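Local atomic coordinates of cellulase (Xanthomonas axonopodis pv. citri, PDB entry 4W7W), a protein that probably hydrolyses the beta-1,4 linkages of cellulose and related glucans, as a family 5 glycoside hydrolase, and binds cello-oligosaccharide in a cleft of its barrel. Residues 130-144 with 169-181. Residues are numbered along the deposited sequence; the frame is centred on the assembly and turned at random.
Sequences LADLWRRLALEFKDD and GTITAIRKTGAKN
Thr177, Lys142 and Thr170 carry much of the meeting between neighbouring outer helices of this (beta/alpha)8 barrel; the axes of 130-141 and 169-176 approach to 8.1 Å at 29°. Thr177, near the C-terminal end of its helix, divides its side chain by polarity. OG1 lies between the backbone N and the carbonyl carbon (chi1 70°), donating to Ile174 O and accepting from Ala179 N in an ST turn, with Ala138 CB resting against it; CG2 is left facing Arg135 CG and Leu139 CG, 3.9 Å from the latter. Lys142 packs through its chain: CB touches Ala179 CB at 3.6 Å, a bend at chi3 brings CE to 3.4 Å from Thr177 O, and one at chi4 directs NZ into a salt bridge with Asp143 OD1. In the conformer given, Thr170 sets CG2 3.4 Å from Trp134 CD1, obliquely to the ring, whereas OG1 bonds to Ala166 O. Close by, Ala131 CB meets Ala173 CB at 3.8 Å. Asn181 ND2 donates to Phe141 O (3.3 Å, 155°) from above the carbonyl plane and also bonds Val147 O; one water donates to Lys142 O and accepts from Lys180 N. Apolar packing thus runs along the helices into the turns, where one amide and one water add the polar links.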
ATOM      1  N   LEU A 130      12.343 -11.433  -5.950  1.00  7.64           N
ATOM      2  CA  LEU A 130      11.762 -10.169  -5.476  1.00  7.57           C
ATOM      3  C   LEU A 130      12.841  -9.137  -5.192  1.00  6.87           C
ATOM      4  O   LEU A 130      12.679  -7.948  -5.475  1.00  7.49           O
ATOM      5  CB  LEU A 130      10.921 -10.399  -4.237  1.00  7.14           C
ATOM      6  CG  LEU A 130      10.263  -9.135  -3.665  1.00  7.27           C
ATOM      7  CD1 LEU A 130       9.319  -8.496  -4.665  1.00  7.48           C
ATOM      8  CD2 LEU A 130       9.536  -9.471  -2.369  1.00  8.04           C
ATOM      9  N   ALA A 131      13.977  -9.598  -4.662  1.00  7.32           N
ATOM     10  CA  ALA A 131      15.101  -8.691  -4.414  1.00  7.71           C
ATOM     11  C   ALA A 131      15.626  -8.112  -5.733  1.00  7.42           C
ATOM     12  O   ALA A 131      16.007  -6.951  -5.792  1.00  8.12           O
ATOM     13  CB  ALA A 131      16.195  -9.381  -3.615  1.00  7.88           C
ATOM     14  N   ASP A 132      15.664  -8.925  -6.787  1.00  7.18           N
ATOM     15  CA  ASP A 132      16.102  -8.432  -8.090  1.00  7.49           C
ATOM     16  C   ASP A 132      15.161  -7.364  -8.638  1.00  7.59           C
ATOM     17  O   ASP A 132      15.604  -6.328  -9.153  1.00  7.63           O
ATOM     18  CB  ASP A 132      16.249  -9.573  -9.096  1.00  8.54           C
ATOM     19  CG  ASP A 132      16.723  -9.080 -10.442  1.00  9.13           C
ATOM     20  OD1 ASP A 132      17.947  -8.820 -10.573  1.00 11.18           O
ATOM     21  OD2 ASP A 132      15.903  -8.951 -11.364  1.00  9.52           O
ATOM     22  N   LEU A 133      13.858  -7.607  -8.524  1.00  6.59           N
ATOM     23  CA  LEU A 133      12.873  -6.626  -8.937  1.00  6.54           C
ATOM     24  C   LEU A 133      13.150  -5.292  -8.239  1.00  6.12           C
ATOM     25  O   LEU A 133      13.231  -4.237  -8.883  1.00  6.86           O
ATOM     26  CB  LEU A 133      11.472  -7.152  -8.626  1.00  6.39           C
ATOM     27  CG  LEU A 133      10.262  -6.250  -8.892  1.00  6.73           C
ATOM     28  CD1 LEU A 133      10.083  -5.141  -7.862  1.00  6.76           C
ATOM     29  CD2 LEU A 133      10.282  -5.690 -10.311  1.00  7.34           C
ATOM     30  N   TRP A 134      13.296  -5.335  -6.912  1.00  6.14           N
ATOM     31  CA  TRP A 134      13.466  -4.101  -6.175  1.00  6.43           C
ATOM     32  C   TRP A 134      14.821  -3.456  -6.356  1.00  6.15           C
ATOM     33  O   TRP A 134      14.931  -2.244  -6.303  1.00  6.60           O
ATOM     34  CB  TRP A 134      13.094  -4.296  -4.696  1.00  6.27           C
ATOM     35  CG  TRP A 134      11.613  -4.176  -4.483  1.00  5.82           C
ATOM     36  CD1 TRP A 134      10.729  -5.159  -4.178  1.00  5.92           C
ATOM     37  CD2 TRP A 134      10.849  -2.990  -4.689  1.00  5.71           C
ATOM     38  NE1 TRP A 134       9.454  -4.653  -4.151  1.00  5.78           N
ATOM     39  CE2 TRP A 134       9.506  -3.320  -4.467  1.00  5.49           C
ATOM     40  CE3 TRP A 134      11.173  -1.676  -5.032  1.00  6.26           C
ATOM     41  CZ2 TRP A 134       8.488  -2.383  -4.568  1.00  5.91           C
ATOM     42  CZ3 TRP A 134      10.161  -0.750  -5.144  1.00  6.62           C
ATOM     43  CH2 TRP A 134       8.840  -1.093  -4.912  1.00  6.83           C
ATOM     44  N   ARG A 135      15.868  -4.249  -6.587  1.00  6.35           N
ATOM     45  CA  ARG A 135      17.151  -3.686  -7.009  1.00  6.20           C
ATOM     46  C   ARG A 135      16.956  -2.805  -8.249  1.00  6.64           C
ATOM     47  O   ARG A 135      17.427  -1.661  -8.311  1.00  6.79           O
ATOM     48  CB  ARG A 135      18.151  -4.797  -7.318  1.00  6.50           C
ATOM     49  CG  ARG A 135      19.478  -4.309  -7.883  1.00  7.41           C
ATOM     50  CD  ARG A 135      20.431  -5.450  -8.227  1.00  8.40           C
ATOM     51  NE  ARG A 135      19.942  -6.211  -9.366  1.00  9.16           N
ATOM     52  CZ  ARG A 135      20.114  -5.868 -10.637  1.00  9.49           C
ATOM     53  NH1 ARG A 135      20.799  -4.782 -10.948  1.00 10.00           N
ATOM     54  NH2 ARG A 135      19.561  -6.612 -11.593  1.00 11.09           N
ATOM     55  N   ARG A 136      16.261  -3.358  -9.226  1.00  6.83           N
ATOM     56  CA  ARG A 136      16.064  -2.658 -10.489  1.00  7.23           C
ATOM     57  C   ARG A 136      15.220  -1.401 -10.308  1.00  6.97           C
ATOM     58  O   ARG A 136      15.548  -0.356 -10.870  1.00  7.98           O
ATOM     59  CB  ARG A 136      15.452  -3.600 -11.502  1.00  7.52           C
ATOM     60  CG  ARG A 136      16.379  -4.724 -11.915  1.00  8.08           C
ATOM     61  CD  ARG A 136      15.667  -5.720 -12.789  1.00  8.74           C
ATOM     62  NE  ARG A 136      16.466  -6.880 -13.179  1.00  9.05           N
ATOM     63  CZ  ARG A 136      17.264  -6.905 -14.234  1.00  9.63           C
ATOM     64  NH1 ARG A 136      17.484  -5.807 -14.932  1.00 10.46           N
ATOM     65  NH2 ARG A 136      17.888  -8.021 -14.557  1.00 12.80           N
ATOM     66  N   LEU A 137      14.125  -1.480  -9.560  1.00  6.60           N
ATOM     67  CA  LEU A 137      13.322  -0.289  -9.314  1.00  6.87           C
ATOM     68  C   LEU A 137      14.089   0.742  -8.509  1.00  6.94           C
ATOM     69  O   LEU A 137      14.008   1.940  -8.792  1.00  7.89           O
ATOM     70  CB  LEU A 137      11.988  -0.605  -8.643  1.00  7.03           C
ATOM     71  CG  LEU A 137      10.987  -1.367  -9.506  1.00  7.62           C
ATOM     72  CD1 LEU A 137       9.724  -1.627  -8.699  1.00  7.98           C
ATOM     73  CD2 LEU A 137      10.642  -0.621 -10.776  1.00  9.12           C
ATOM     74  N   ALA A 138      14.874   0.297  -7.525  1.00  6.79           N
ATOM     75  CA  ALA A 138      15.668   1.227  -6.740  1.00  7.16           C
ATOM     76  C   ALA A 138      16.699   1.956  -7.614  1.00  7.55           C
ATOM     77  O   ALA A 138      16.948   3.143  -7.428  1.00  8.42           O
ATOM     78  CB  ALA A 138      16.348   0.505  -5.600  1.00  7.13           C
ATOM     79  N   LEU A 139      17.311   1.252  -8.565  1.00  7.29           N
ATOM     80  CA  LEU A 139      18.242   1.910  -9.480  1.00  7.72           C
ATOM     81  C   LEU A 139      17.550   2.988 -10.298  1.00  8.35           C
ATOM     82  O   LEU A 139      18.160   4.010 -10.599  1.00 10.54           O
ATOM     83  CB  LEU A 139      18.921   0.891 -10.395  1.00  8.14           C
ATOM     84  CG  LEU A 139      19.977   0.019  -9.710  1.00  9.11           C
ATOM     85  CD1 LEU A 139      20.353  -1.167 -10.586  1.00 10.19           C
ATOM     86  CD2 LEU A 139      21.224   0.802  -9.336  1.00 10.01           C
ATOM     87  N   GLU A 140      16.287   2.771 -10.648  1.00  7.62           N
ATOM     88  CA  GLU A 140      15.543   3.757 -11.424  1.00  8.16           C
ATOM     89  C   GLU A 140      15.151   4.987 -10.619  1.00  9.38           C
ATOM     90  O   GLU A 140      15.113   6.089 -11.152  1.00 11.97           O
ATOM     91  CB  GLU A 140      14.274   3.157 -12.006  1.00  9.64           C
ATOM     92  CG  GLU A 140      14.474   2.044 -12.989  1.00 11.41           C
ATOM     93  CD  GLU A 140      15.164   2.476 -14.255  1.00 13.30           C
ATOM     94  OE1 GLU A 140      15.104   3.684 -14.642  1.00 13.57           O
ATOM     95  OE2 GLU A 140      15.762   1.568 -14.886  1.00 16.18           O
ATOM     96  N   PHE A 141      14.818   4.795  -9.341  1.00  8.22           N
ATOM     97  CA  PHE A 141      14.151   5.828  -8.542  1.00  8.83           C
ATOM     98  C   PHE A 141      14.962   6.308  -7.347  1.00  9.18           C
ATOM     99  O   PHE A 141      14.469   7.116  -6.559  1.00 10.26           O
ATOM    100  CB  PHE A 141      12.766   5.331  -8.106  1.00  8.63           C
ATOM    101  CG  PHE A 141      11.835   5.125  -9.264  1.00  8.54           C
ATOM    102  CD1 PHE A 141      11.381   6.207 -10.021  1.00 10.57           C
ATOM    103  CD2 PHE A 141      11.466   3.853  -9.655  1.00  8.66           C
ATOM    104  CE1 PHE A 141      10.574   6.013 -11.120  1.00 11.04           C
ATOM    105  CE2 PHE A 141      10.635   3.650 -10.751  1.00  9.11           C
ATOM    106  CZ  PHE A 141      10.181   4.738 -11.473  1.00 10.20           C
ATOM    107  N   LYS A 142      16.207   5.865  -7.227  1.00  9.96           N
ATOM    108  CA  LYS A 142      16.998   6.229  -6.055  1.00 12.19           C
ATOM    109  C   LYS A 142      17.176   7.731  -5.904  1.00 12.59           C
ATOM    110  O   LYS A 142      17.224   8.220  -4.781  1.00 17.25           O
ATOM    111  CB  LYS A 142      18.342   5.524  -6.018  1.00 13.73           C
ATOM    112  CG  LYS A 142      19.169   5.731  -7.250  1.00 13.68           C
ATOM    113  CD  LYS A 142      20.512   5.027  -7.113  1.00 17.75           C
ATOM    114  CE  LYS A 142      21.450   5.801  -6.209  1.00 21.28           C
ATOM    115  NZ  LYS A 142      22.054   6.956  -6.917  1.00 30.44           N
ATOM    116  N   ASP A 143      17.239   8.460  -7.010  1.00 13.83           N
ATOM    117  CA  ASP A 143      17.385   9.910  -6.939  1.00 17.65           C
ATOM    118  C   ASP A 143      16.066  10.689  -6.998  1.00 18.04           C
ATOM    119  O   ASP A 143      16.072  11.897  -7.231  0.50 15.55           O
ATOM    120  CB  ASP A 143      18.367  10.368  -8.020  1.00 20.88           C
ATOM    121  CG  ASP A 143      19.721   9.680  -7.907  1.00 26.39           C
ATOM    122  OD1 ASP A 143      20.198   9.474  -6.769  1.00 33.18           O
ATOM    123  OD2 ASP A 143      20.308   9.341  -8.953  1.00 34.95           O
ATOM    124  N   ASP A 144      14.951  10.011  -6.723  1.00 17.64           N
ATOM    125  CA  ASP A 144      13.630  10.637  -6.667  1.00 14.66           C
ATOM    126  C   ASP A 144      13.099  10.661  -5.191  1.00 15.00           C
ATOM    127  O   ASP A 144      12.565   9.671  -4.708  1.00 15.26           O
ATOM    128  CB  ASP A 144      12.677   9.906  -7.637  1.00 18.92           C
ATOM    129  CG  ASP A 144      13.128   9.972  -9.134  1.00 21.33           C
ATOM    130  OD1 ASP A 144      13.371  11.069  -9.676  1.00 25.16           O
ATOM    131  OD2 ASP A 144      13.206   8.916  -9.806  1.00 20.84           O
ATOM    132  N   GLY A 169      15.865  -9.601   2.457  1.00  5.96           N
ATOM    133  CA  GLY A 169      16.644  -9.649   1.229  1.00  6.55           C
ATOM    134  C   GLY A 169      16.315  -8.484   0.314  1.00  6.30           C
ATOM    135  O   GLY A 169      17.189  -7.933  -0.353  1.00  6.63           O
ATOM    136  N   THR A 170      15.056  -8.100   0.289  0.60  6.11           N
ATOM    137  CA  THR A 170      14.625  -6.999  -0.544  0.60  5.70           C
ATOM    138  C   THR A 170      15.136  -5.649  -0.027  0.60  5.69           C
ATOM    139  O   THR A 170      15.620  -4.822  -0.804  0.60  6.23           O
ATOM    140  CB  THR A 170      13.101  -7.031  -0.615  0.60  5.62           C
ATOM    141  OG1 THR A 170      12.683  -8.257  -1.219  0.60  8.25           O
ATOM    142  CG2 THR A 170      12.581  -5.905  -1.463  0.60  4.68           C
ATOM    143  N   ILE A 171      15.022  -5.421   1.277  1.00  5.73           N
ATOM    144  CA  ILE A 171      15.561  -4.205   1.895  1.00  5.81           C
ATOM    145  C   ILE A 171      17.052  -4.092   1.598  1.00  5.83           C
ATOM    146  O   ILE A 171      17.547  -3.048   1.173  1.00  6.26           O
ATOM    147  CB  ILE A 171      15.297  -4.213   3.406  1.00  5.77           C
ATOM    148  CG1 ILE A 171      13.799  -4.059   3.697  1.00  6.28           C
ATOM    149  CG2 ILE A 171      16.101  -3.142   4.106  1.00  6.64           C
ATOM    150  CD1 ILE A 171      13.430  -4.516   5.093  1.00  7.21           C
ATOM    151  N   THR A 172      17.775  -5.180   1.793  1.00  6.23           N
ATOM    152  CA  THR A 172      19.209  -5.198   1.556  1.00  6.37           C
ATOM    153  C   THR A 172      19.510  -4.839   0.108  1.00  6.86           C
ATOM    154  O   THR A 172      20.411  -4.040  -0.170  1.00  7.33           O
ATOM    155  CB  THR A 172      19.785  -6.556   1.963  1.00  6.74           C
ATOM    156  OG1 THR A 172      19.640  -6.667   3.382  1.00  7.62           O
ATOM    157  CG2 THR A 172      21.238  -6.718   1.541  1.00  7.76           C
ATOM    158  N   ALA A 173      18.787  -5.457  -0.817  1.00  7.03           N
ATOM    159  CA  ALA A 173      18.990  -5.199  -2.242  1.00  7.42           C
ATOM    160  C   ALA A 173      18.780  -3.724  -2.571  1.00  6.85           C
ATOM    161  O   ALA A 173      19.544  -3.122  -3.341  1.00  7.84           O
ATOM    162  CB  ALA A 173      18.088  -6.078  -3.084  1.00  7.86           C
ATOM    163  N   ILE A 174      17.738  -3.132  -2.015  1.00  6.36           N
ATOM    164  CA  ILE A 174      17.463  -1.726  -2.261  1.00  6.20           C
ATOM    165  C   ILE A 174      18.611  -0.879  -1.717  1.00  5.99           C
ATOM    166  O   ILE A 174      19.105   0.015  -2.400  1.00  7.01           O
ATOM    167  CB  ILE A 174      16.121  -1.312  -1.631  1.00  5.64           C
ATOM    168  CG1 ILE A 174      14.960  -1.965  -2.411  1.00  5.49           C
ATOM    169  CG2 ILE A 174      15.977   0.209  -1.566  1.00  6.40           C
ATOM    170  CD1 ILE A 174      13.623  -1.941  -1.679  1.00  5.84           C
ATOM    171  N   ARG A 175      19.045  -1.142  -0.492  1.00  5.90           N
ATOM    172  CA  ARG A 175      20.076  -0.292   0.096  1.00  6.13           C
ATOM    173  C   ARG A 175      21.429  -0.427  -0.586  1.00  6.80           C
ATOM    174  O   ARG A 175      22.183   0.533  -0.633  1.00  8.25           O
ATOM    175  CB  ARG A 175      20.159  -0.518   1.601  1.00  6.14           C
ATOM    176  CG  ARG A 175      18.879  -0.184   2.355  1.00  6.32           C
ATOM    177  CD  ARG A 175      18.454   1.253   2.121  1.00  6.56           C
ATOM    178  NE  ARG A 175      17.312   1.582   2.957  1.00  6.62           N
ATOM    179  CZ  ARG A 175      16.309   2.386   2.620  1.00  6.47           C
ATOM    180  NH1 ARG A 175      16.284   3.002   1.450  1.00  7.14           N
ATOM    181  NH2 ARG A 175      15.320   2.532   3.472  1.00  6.82           N
ATOM    182  N   LYS A 176      21.722  -1.604  -1.143  1.00  6.96           N
ATOM    183  CA  LYS A 176      22.969  -1.800  -1.872  1.00  7.46           C
ATOM    184  C   LYS A 176      23.083  -0.850  -3.066  1.00  7.70           C
ATOM    185  O   LYS A 176      24.191  -0.555  -3.485  1.00  9.22           O
ATOM    186  CB  LYS A 176      23.093  -3.241  -2.363  1.00  7.20           C
ATOM    187  CG  LYS A 176      23.485  -4.234  -1.286  1.00  7.56           C
ATOM    188  CD  LYS A 176      23.435  -5.653  -1.802  1.00  7.86           C
ATOM    189  CE  LYS A 176      23.987  -6.642  -0.782  1.00  8.06           C
ATOM    190  NZ  LYS A 176      23.709  -8.034  -1.183  1.00  8.79           N
ATOM    191  N   THR A 177      21.957  -0.386  -3.619  1.00  7.69           N
ATOM    192  CA  THR A 177      22.004   0.532  -4.755  1.00  7.95           C
ATOM    193  C   THR A 177      22.366   1.949  -4.346  1.00  8.90           C
ATOM    194  O   THR A 177      22.620   2.789  -5.215  1.00 11.70           O
ATOM    195  CB  THR A 177      20.667   0.616  -5.502  1.00  7.99           C
ATOM    196  OG1 THR A 177      19.699   1.292  -4.683  1.00  8.29           O
ATOM    197  CG2 THR A 177      20.164  -0.751  -5.907  1.00  8.58           C
ATOM    198  N   GLY A 178      22.370   2.228  -3.044  1.00  9.30           N
ATOM    199  CA  GLY A 178      22.535   3.594  -2.543  1.00 10.17           C
ATOM    200  C   GLY A 178      21.227   4.324  -2.299  1.00  9.60           C
ATOM    201  O   GLY A 178      21.229   5.441  -1.761  1.00 12.64           O
ATOM    202  N   ALA A 179      20.107   3.713  -2.681  1.00  8.44           N
ATOM    203  CA  ALA A 179      18.804   4.344  -2.485  1.00  8.59           C
ATOM    204  C   ALA A 179      18.532   4.572  -1.009  1.00  7.79           C
ATOM    205  O   ALA A 179      18.678   3.660  -0.183  1.00  8.74           O
ATOM    206  CB  ALA A 179      17.719   3.471  -3.081  1.00  9.16           C
ATOM    207  N   LYS A 180      18.080   5.793  -0.692  1.00  7.91           N
ATOM    208  CA  LYS A 180      17.753   6.188   0.675  1.00  8.38           C
ATOM    209  C   LYS A 180      16.248   6.327   0.893  1.00  7.75           C
ATOM    210  O   LYS A 180      15.809   6.730   1.961  1.00  8.73           O
ATOM    211  CB  LYS A 180      18.458   7.497   1.020  1.00 11.00           C
ATOM    212  CG  LYS A 180      19.971   7.410   0.962  1.00 14.46           C
ATOM    213  CD  LYS A 180      20.634   8.734   1.311  0.80 20.09           C
ATOM    214  CE  LYS A 180      22.151   8.607   1.389  0.80 27.91           C
ATOM    215  NZ  LYS A 180      22.817   9.936   1.442  0.80 36.94           N
ATOM    216  N   ASN A 181      15.460   5.959  -0.112  1.00  7.16           N
ATOM    217  CA  ASN A 181      14.027   6.165  -0.094  1.00  6.42           C
ATOM    218  C   ASN A 181      13.367   5.405   1.047  1.00  6.01           C
ATOM    219  O   ASN A 181      13.854   4.372   1.495  1.00  6.55           O
ATOM    220  CB  ASN A 181      13.406   5.660  -1.395  1.00  6.57           C
ATOM    221  CG  ASN A 181      14.074   6.204  -2.645  1.00  7.04           C
ATOM    222  OD1 ASN A 181      15.255   5.957  -2.876  1.00  8.19           O
ATOM    223  ND2 ASN A 181      13.322   6.912  -3.474  1.00  8.37           N
TER
HETATM  224  O   HOH W   1      18.277   7.924  -2.402  1.00 24.47           O